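Local coordinates for adhesion G-protein coupled receptor G6 (Danio rerio, PDB 6V55) that probably acts as a cell-surface adhesion receptor that couples extracellular recognition to G-protein signalling and is linked to myelination, at residues His457-Tyr470 with Cys473-Ile487. Numbering follows the deposited sequence.
With NAG (2-acetamido-2-deoxy-beta-D-glucopyranose), chain N; NAG (2-acetamido-2-deoxy-beta-D-glucopyranose), chain K.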
loop_
_atom_site.group_PDB
_atom_site.type_symbol
_atom_site.label_atom_id
_atom_site.label_comp_id
_atom_site.label_asym_id
_atom_site.label_seq_id
_atom_site.Cartn_x
_atom_site.Cartn_y
_atom_site.Cartn_z
ATOM N N HIS A 457 -13.123 -5.586 -13.499
ATOM C CA HIS A 457 -11.667 -5.693 -13.670
ATOM C C HIS A 457 -11.017 -4.423 -14.214
ATOM O O HIS A 457 -9.855 -4.462 -14.634
ATOM C CB HIS A 457 -11.224 -6.887 -14.535
ATOM C CG HIS A 457 -12.013 -8.136 -14.304
ATOM N ND1 HIS A 457 -11.750 -8.995 -13.258
ATOM C CD2 HIS A 457 -13.077 -8.653 -14.965
ATOM C CE1 HIS A 457 -12.614 -9.993 -13.291
ATOM N NE2 HIS A 457 -13.432 -9.807 -14.315
ATOM N N TYR A 458 -11.688 -3.273 -14.177
ATOM C CA TYR A 458 -11.044 -2.002 -14.541
ATOM C C TYR A 458 -11.127 -1.108 -13.316
ATOM O O TYR A 458 -12.107 -0.377 -13.137
ATOM C CB TYR A 458 -11.699 -1.351 -15.748
ATOM C CG TYR A 458 -11.336 -2.039 -17.023
ATOM C CD1 TYR A 458 -10.297 -1.563 -17.812
ATOM C CD2 TYR A 458 -12.012 -3.190 -17.427
ATOM C CE1 TYR A 458 -9.941 -2.219 -18.986
ATOM C CE2 TYR A 458 -11.664 -3.858 -18.595
ATOM C CZ TYR A 458 -10.625 -3.367 -19.373
ATOM O OH TYR A 458 -10.271 -4.029 -20.538
ATOM N N ARG A 459 -10.109 -1.164 -12.470
ATOM C CA ARG A 459 -10.154 -0.509 -11.171
ATOM C C ARG A 459 -9.417 0.824 -11.253
ATOM O O ARG A 459 -8.187 0.865 -11.360
ATOM C CB ARG A 459 -9.566 -1.417 -10.102
ATOM C CG ARG A 459 -10.457 -2.558 -9.740
ATOM C CD ARG A 459 -10.159 -3.023 -8.343
ATOM N NE ARG A 459 -10.821 -4.294 -8.072
ATOM C CZ ARG A 459 -10.548 -5.073 -7.025
ATOM N NH1 ARG A 459 -9.630 -4.699 -6.140
ATOM N NH2 ARG A 459 -11.203 -6.222 -6.853
ATOM N N TRP A 460 -10.158 1.891 -11.205
ATOM C CA TRP A 460 -9.546 3.189 -11.422
ATOM C C TRP A 460 -9.233 3.809 -10.076
ATOM O O TRP A 460 -10.106 3.820 -9.208
ATOM C CB TRP A 460 -10.487 4.093 -12.206
ATOM C CG TRP A 460 -10.989 3.474 -13.461
ATOM C CD1 TRP A 460 -12.155 2.768 -13.635
ATOM C CD2 TRP A 460 -10.335 3.484 -14.731
ATOM N NE1 TRP A 460 -12.257 2.325 -14.937
ATOM C CE2 TRP A 460 -11.157 2.758 -15.632
ATOM C CE3 TRP A 460 -9.120 4.014 -15.193
ATOM C CZ2 TRP A 460 -10.815 2.566 -16.963
ATOM C CZ3 TRP A 460 -8.783 3.826 -16.531
ATOM C CH2 TRP A 460 -9.638 3.107 -17.398
ATOM N N PRO A 461 -8.015 4.298 -9.841
ATOM C CA PRO A 461 -7.693 4.903 -8.540
ATOM C C PRO A 461 -8.241 6.322 -8.420
ATOM O O PRO A 461 -8.745 6.901 -9.384
ATOM C CB PRO A 461 -6.159 4.889 -8.509
ATOM C CG PRO A 461 -5.746 4.872 -9.950
ATOM C CD PRO A 461 -6.836 4.175 -10.715
ATOM N N GLU A 462 -8.149 6.860 -7.194
ATOM C CA GLU A 462 -8.621 8.213 -6.877
ATOM C C GLU A 462 -7.809 9.237 -7.648
ATOM O O GLU A 462 -6.600 9.067 -7.828
ATOM C CB GLU A 462 -8.482 8.486 -5.371
ATOM C CG GLU A 462 -9.227 9.703 -4.825
ATOM C CD GLU A 462 -8.801 10.037 -3.402
ATOM O OE1 GLU A 462 -8.350 9.115 -2.694
ATOM O OE2 GLU A 462 -8.904 11.214 -2.990
ATOM N N SER A 463 -8.473 10.274 -8.158
ATOM C CA SER A 463 -7.781 11.191 -9.056
ATOM C C SER A 463 -8.204 12.631 -8.832
ATOM O O SER A 463 -9.389 12.922 -8.669
ATOM C CB SER A 463 -8.036 10.839 -10.522
ATOM O OG SER A 463 -7.846 9.455 -10.754
ATOM N N ARG A 464 -7.225 13.532 -8.911
ATOM C CA ARG A 464 -7.464 14.969 -8.976
ATOM C C ARG A 464 -8.174 15.318 -10.292
ATOM O O ARG A 464 -8.131 14.533 -11.242
ATOM C CB ARG A 464 -6.126 15.710 -8.824
ATOM C CG ARG A 464 -5.541 15.594 -7.413
ATOM C CD ARG A 464 -4.377 16.550 -7.166
ATOM N NE ARG A 464 -3.130 15.811 -6.918
ATOM C CZ ARG A 464 -2.413 15.857 -5.794
ATOM N NH1 ARG A 464 -2.790 16.635 -4.779
ATOM N NH2 ARG A 464 -1.302 15.125 -5.692
ATOM N N PRO A 465 -8.909 16.440 -10.340
ATOM C CA PRO A 465 -9.573 16.844 -11.597
ATOM C C PRO A 465 -8.602 17.122 -12.742
ATOM O O PRO A 465 -7.529 17.699 -12.542
ATOM C CB PRO A 465 -10.316 18.123 -11.203
ATOM C CG PRO A 465 -10.595 17.953 -9.768
ATOM C CD PRO A 465 -9.438 17.200 -9.185
ATOM N N THR A 466 -9.036 16.709 -13.949
ATOM C CA THR A 466 -8.362 16.705 -15.271
ATOM C C THR A 466 -7.197 15.711 -15.354
ATOM O O THR A 466 -6.473 15.696 -16.353
ATOM C CB THR A 466 -7.891 18.094 -15.756
ATOM O OG1 THR A 466 -6.665 18.433 -15.105
ATOM C CG2 THR A 466 -8.951 19.203 -15.515
ATOM N N VAL A 467 -7.025 14.837 -14.362
ATOM C CA VAL A 467 -6.058 13.743 -14.431
ATOM C C VAL A 467 -6.684 12.598 -15.216
ATOM O O VAL A 467 -7.843 12.241 -14.975
ATOM C CB VAL A 467 -5.655 13.288 -13.014
ATOM C CG1 VAL A 467 -5.024 11.897 -12.983
ATOM C CG2 VAL A 467 -4.758 14.311 -12.364
ATOM N N THR A 468 -5.936 12.042 -16.174
ATOM C CA THR A 468 -6.303 10.800 -16.845
ATOM C C THR A 468 -5.462 9.660 -16.280
ATOM O O THR A 468 -4.235 9.781 -16.186
ATOM C CB THR A 468 -6.109 10.937 -18.358
ATOM O OG1 THR A 468 -7.064 11.876 -18.857
ATOM C CG2 THR A 468 -6.313 9.601 -19.080
ATOM N N GLN A 469 -6.124 8.570 -15.880
ATOM C CA GLN A 469 -5.456 7.387 -15.353
ATOM C C GLN A 469 -5.483 6.247 -16.356
ATOM O O GLN A 469 -6.432 6.106 -17.119
ATOM C CB GLN A 469 -6.124 6.915 -14.072
ATOM C CG GLN A 469 -6.047 7.926 -13.006
ATOM C CD GLN A 469 -4.925 7.657 -12.043
ATOM O OE1 GLN A 469 -4.027 6.836 -12.306
ATOM N NE2 GLN A 469 -4.956 8.353 -10.907
ATOM N N TYR A 470 -4.465 5.391 -16.299
ATOM C CA TYR A 470 -4.331 4.262 -17.211
ATOM C C TYR A 470 -4.307 2.984 -16.397
ATOM O O TYR A 470 -3.624 2.920 -15.368
ATOM C CB TYR A 470 -3.067 4.378 -18.062
ATOM C CG TYR A 470 -3.080 5.590 -18.953
ATOM C CD1 TYR A 470 -2.582 6.811 -18.501
ATOM C CD2 TYR A 470 -3.603 5.520 -20.239
ATOM C CE1 TYR A 470 -2.615 7.933 -19.291
ATOM C CE2 TYR A 470 -3.625 6.639 -21.055
ATOM C CZ TYR A 470 -3.123 7.840 -20.568
ATOM O OH TYR A 470 -3.135 8.970 -21.351
ATOM N N CYS A 473 -5.505 -3.475 -19.865
ATOM C CA CYS A 473 -6.623 -4.110 -20.538
ATOM C C CYS A 473 -6.799 -5.514 -19.973
ATOM O O CYS A 473 -5.837 -6.283 -19.899
ATOM C CB CYS A 473 -6.380 -4.170 -22.049
ATOM S SG CYS A 473 -6.537 -2.604 -22.934
ATOM N N PHE A 474 -8.014 -5.830 -19.533
ATOM C CA PHE A 474 -8.307 -7.165 -19.033
ATOM C C PHE A 474 -8.557 -8.100 -20.208
ATOM O O PHE A 474 -9.372 -7.780 -21.068
ATOM C CB PHE A 474 -9.530 -7.139 -18.117
ATOM C CG PHE A 474 -9.857 -8.472 -17.524
ATOM C CD1 PHE A 474 -9.090 -8.972 -16.481
ATOM C CD2 PHE A 474 -10.897 -9.249 -18.030
ATOM C CE1 PHE A 474 -9.379 -10.201 -15.911
ATOM C CE2 PHE A 474 -11.179 -10.504 -17.480
ATOM C CZ PHE A 474 -10.415 -10.974 -16.416
ATOM N N PRO A 475 -7.910 -9.271 -20.267
ATOM C CA PRO A 475 -6.887 -9.819 -19.367
ATOM C C PRO A 475 -5.470 -9.942 -19.935
ATOM O O PRO A 475 -4.628 -10.550 -19.271
ATOM C CB PRO A 475 -7.410 -11.214 -19.091
ATOM C CG PRO A 475 -7.960 -11.607 -20.434
ATOM C CD PRO A 475 -8.494 -10.339 -21.096
ATOM N N TYR A 476 -5.192 -9.401 -21.118
ATOM C CA TYR A 476 -3.900 -9.682 -21.723
ATOM C C TYR A 476 -2.844 -8.634 -21.403
ATOM O O TYR A 476 -1.648 -8.938 -21.525
ATOM C CB TYR A 476 -4.082 -9.865 -23.232
ATOM C CG TYR A 476 -4.986 -11.045 -23.499
ATOM C CD1 TYR A 476 -4.690 -12.305 -22.957
ATOM C CD2 TYR A 476 -6.139 -10.914 -24.263
ATOM C CE1 TYR A 476 -5.521 -13.410 -23.180
ATOM C CE2 TYR A 476 -6.965 -12.010 -24.491
ATOM C CZ TYR A 476 -6.651 -13.251 -23.946
ATOM O OH TYR A 476 -7.480 -14.328 -24.182
ATOM N N LYS A 477 -3.273 -7.427 -21.004
ATOM C CA LYS A 477 -2.431 -6.296 -20.565
ATOM C C LYS A 477 -1.438 -5.811 -21.621
ATOM O O LYS A 477 -0.444 -5.165 -21.268
ATOM C CB LYS A 477 -1.656 -6.587 -19.273
ATOM C CG LYS A 477 -2.423 -7.165 -18.117
ATOM C CD LYS A 477 -1.412 -7.610 -17.048
ATOM C CE LYS A 477 -1.085 -6.536 -16.034
ATOM N NZ LYS A 477 -0.904 -7.101 -14.665
ATOM N N ASP A 478 -1.693 -6.093 -22.910
ATOM C CA ASP A 478 -0.776 -5.655 -23.961
ATOM C C ASP A 478 -0.859 -4.153 -24.151
ATOM O O ASP A 478 0.162 -3.500 -24.385
ATOM C CB ASP A 478 -1.071 -6.348 -25.296
ATOM C CG ASP A 478 -1.396 -7.839 -25.150
ATOM O OD1 ASP A 478 -2.458 -8.252 -25.677
ATOM O OD2 ASP A 478 -0.593 -8.605 -24.555
ATOM N N ARG A 479 -2.070 -3.593 -24.067
ATOM C CA ARG A 479 -2.325 -2.159 -24.174
ATOM C C ARG A 479 -3.128 -1.693 -22.956
ATOM O O ARG A 479 -3.464 -2.486 -22.067
ATOM C CB ARG A 479 -3.032 -1.799 -25.497
ATOM C CG ARG A 479 -2.528 -2.546 -26.738
ATOM C CD ARG A 479 -3.078 -1.979 -28.038
ATOM N NE ARG A 479 -2.310 -0.838 -28.546
ATOM C CZ ARG A 479 -2.519 -0.266 -29.735
ATOM N NH1 ARG A 479 -3.477 -0.722 -30.540
ATOM N NH2 ARG A 479 -1.776 0.767 -30.119
ATOM N N ASN A 480 -3.407 -0.385 -22.905
ATOM C CA ASN A 480 -4.072 0.270 -21.786
ATOM C C ASN A 480 -5.498 0.695 -22.120
ATOM O O ASN A 480 -5.869 0.895 -23.283
ATOM C CB ASN A 480 -3.354 1.548 -21.356
ATOM C CG ASN A 480 -1.902 1.356 -21.067
ATOM O OD1 ASN A 480 -1.482 0.316 -20.566
ATOM N ND2 ASN A 480 -1.112 2.400 -21.377
ATOM N N ALA A 481 -6.282 0.893 -21.064
ATOM C CA ALA A 481 -7.516 1.660 -21.099
ATOM C C ALA A 481 -7.276 2.950 -20.335
ATOM O O ALA A 481 -6.308 3.057 -19.583
ATOM C CB ALA A 481 -8.677 0.886 -20.470
ATOM N N SER A 482 -8.152 3.939 -20.527
ATOM C CA SER A 482 -7.986 5.224 -19.852
ATOM C C SER A 482 -9.334 5.799 -19.444
ATOM O O SER A 482 -10.356 5.509 -20.063
ATOM C CB SER A 482 -7.236 6.248 -20.710
ATOM O OG SER A 482 -8.103 6.785 -21.688
ATOM N N ARG A 483 -9.317 6.597 -18.368
ATOM C CA ARG A 483 -10.490 7.292 -17.834
ATOM C C ARG A 483 -10.048 8.630 -17.258
ATOM O O ARG A 483 -9.001 8.715 -16.610
ATOM C CB ARG A 483 -11.207 6.487 -16.742
ATOM C CG ARG A 483 -12.700 6.718 -16.675
ATOM C CD ARG A 483 -13.357 5.920 -15.556
ATOM N NE ARG A 483 -14.818 6.027 -15.558
ATOM C CZ ARG A 483 -15.596 5.593 -14.563
ATOM N NH1 ARG A 483 -15.047 5.042 -13.482
ATOM N NH2 ARG A 483 -16.920 5.714 -14.640
ATOM N N THR A 484 -10.847 9.673 -17.490
ATOM C CA THR A 484 -10.504 11.030 -17.073
ATOM C C THR A 484 -11.490 11.521 -16.023
ATOM O O THR A 484 -12.707 11.362 -16.181
ATOM C CB THR A 484 -10.481 11.984 -18.273
ATOM O OG1 THR A 484 -9.609 11.451 -19.274
ATOM C CG2 THR A 484 -9.955 13.367 -17.875
ATOM N N CYS A 485 -10.954 12.076 -14.938
ATOM C CA CYS A 485 -11.712 12.801 -13.922
ATOM C C CYS A 485 -11.960 14.223 -14.435
ATOM O O CYS A 485 -11.056 15.062 -14.413
ATOM C CB CYS A 485 -10.924 12.810 -12.615
ATOM S SG CYS A 485 -11.763 13.603 -11.232
ATOM N N MET A 486 -13.195 14.510 -14.877
ATOM C CA MET A 486 -13.569 15.770 -15.525
ATOM C C MET A 486 -14.246 16.735 -14.553
ATOM O O MET A 486 -14.766 16.341 -13.508
ATOM C CB MET A 486 -14.528 15.523 -16.688
ATOM C CG MET A 486 -14.089 14.463 -17.636
ATOM S SD MET A 486 -13.440 15.147 -19.157
ATOM C CE MET A 486 -14.923 15.883 -19.852
ATOM N N ILE A 487 -14.292 18.011 -14.949
ATOM C CA ILE A 487 -15.016 19.050 -14.214
ATOM C C ILE A 487 -16.329 19.372 -14.922
ATOM O O ILE A 487 -16.332 19.842 -16.072
ATOM C CB ILE A 487 -14.182 20.319 -14.065
ATOM C CG1 ILE A 487 -12.984 20.016 -13.197
ATOM C CG2 ILE A 487 -15.013 21.433 -13.460
ATOM C CD1 ILE A 487 -11.965 21.005 -13.372
HETATM C C1 NAG N . 0.317 2.573 -21.218
HETATM C C2 NAG N . 0.999 2.950 -22.548
HETATM C C3 NAG N . 2.490 3.274 -22.323
HETATM C C4 NAG N . 2.705 4.289 -21.199
HETATM C C5 NAG N . 1.947 3.901 -19.923
HETATM C C6 NAG N . 1.970 5.002 -18.883
HETATM C C7 NAG N . -0.172 1.822 -24.399
HETATM C C8 NAG N . -0.153 0.662 -25.351
HETATM N N2 NAG N . 0.850 1.889 -23.536
HETATM O O3 NAG N . 3.037 3.801 -23.530
HETATM O O4 NAG N . 4.095 4.411 -20.898
HETATM O O5 NAG N . 0.563 3.630 -20.219
HETATM O O6 NAG N . 1.098 4.752 -17.788
HETATM O O7 NAG N . -1.083 2.654 -24.401
HETATM C C1 NAG K . -4.616 3.505 -28.303
HETATM C C2 NAG K . -4.263 4.563 -27.238
HETATM C C3 NAG K . -3.862 5.899 -27.899
HETATM C C4 NAG K . -2.751 5.688 -28.928
HETATM C C5 NAG K . -3.179 4.627 -29.955
HETATM C C6 NAG K . -2.110 4.304 -30.984
HETATM C C7 NAG K . -5.236 4.500 -24.993
HETATM C C8 NAG K . -6.464 4.701 -24.160
HETATM N N2 NAG K . -5.366 4.741 -26.304
HETATM O O3 NAG K . -3.410 6.819 -26.907
HETATM O O4 NAG K . -2.404 6.916 -29.568
HETATM O O5 NAG K . -3.517 3.396 -29.281
HETATM O O6 NAG K . -1.197 3.300 -30.553
HETATM O O7 NAG K . -4.163 4.146 -24.496
#
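His457 lays its imidazole flat on the Phe474 ring: the centroids are 3.9 Å apart and the planes only 6° from parallel, which defines a face-to-face stack. Phe474 reaches it with CG anti to its backbone N (chi1 -178°), and Pro475 CB covers the opposite face of the phenyl ring, while Glu536 accepts a hydrogen bond from His457 NE2. Next along the chain, Tyr458 receives the Phe474 amide on its hydroxyl, with 3.1 Å from N to OH. Its ring also packs against Ala481, whose CB lies 3.7 Å from Tyr458 CE1. Trp460, on the short strand 459-460, lies against the hairpin strand, with Arg483 CB 3.5 Å from the centroid of its six-membered ring and 8° off the normal, a CH-pi contact. Beyond CB the extended arginine continues over the indole to Asp452, its salt-bridge partner, and Phe454 O takes the Trp460 NE1 hydrogen.

Farther on, the type II turn Arg464-Val467 leads into strand 468-470. Its Thr466 N donates to Cys485 O (2.6 Å), and Cys485 N returns a bond to Val467 O at 3.1 Å; Cys485 SG, close to the Ser463 and Arg464 carbonyls, is disulfide-linked to Cys449. At the non-hydrogen-bonded pair Thr468-Thr484, the two OG1 atoms are 2.6 Å apart and hydrogen-bonded. Gln469 and Arg483 form the hydrogen-bonded pair, exchanging two backbone bonds, with Gln469 N 3.0 Å from Arg483 O. Tyr470-Ser482 is the next non-hydrogen-bonded pair; Tyr470 CE2 touches Ser482 CB, with the N-glycan carried by Asn480 nearby.

Alternating pair types with reciprocal amide bonds identify an antiparallel beta hairpin, with His457, Tyr458 and Trp460 packed against its second strand and the loop before it; together with the Cys449-Cys485 and Cys473-Cys504 disulfides, it is consistent with the small hormone receptor (HormR) domain of adhesion receptors.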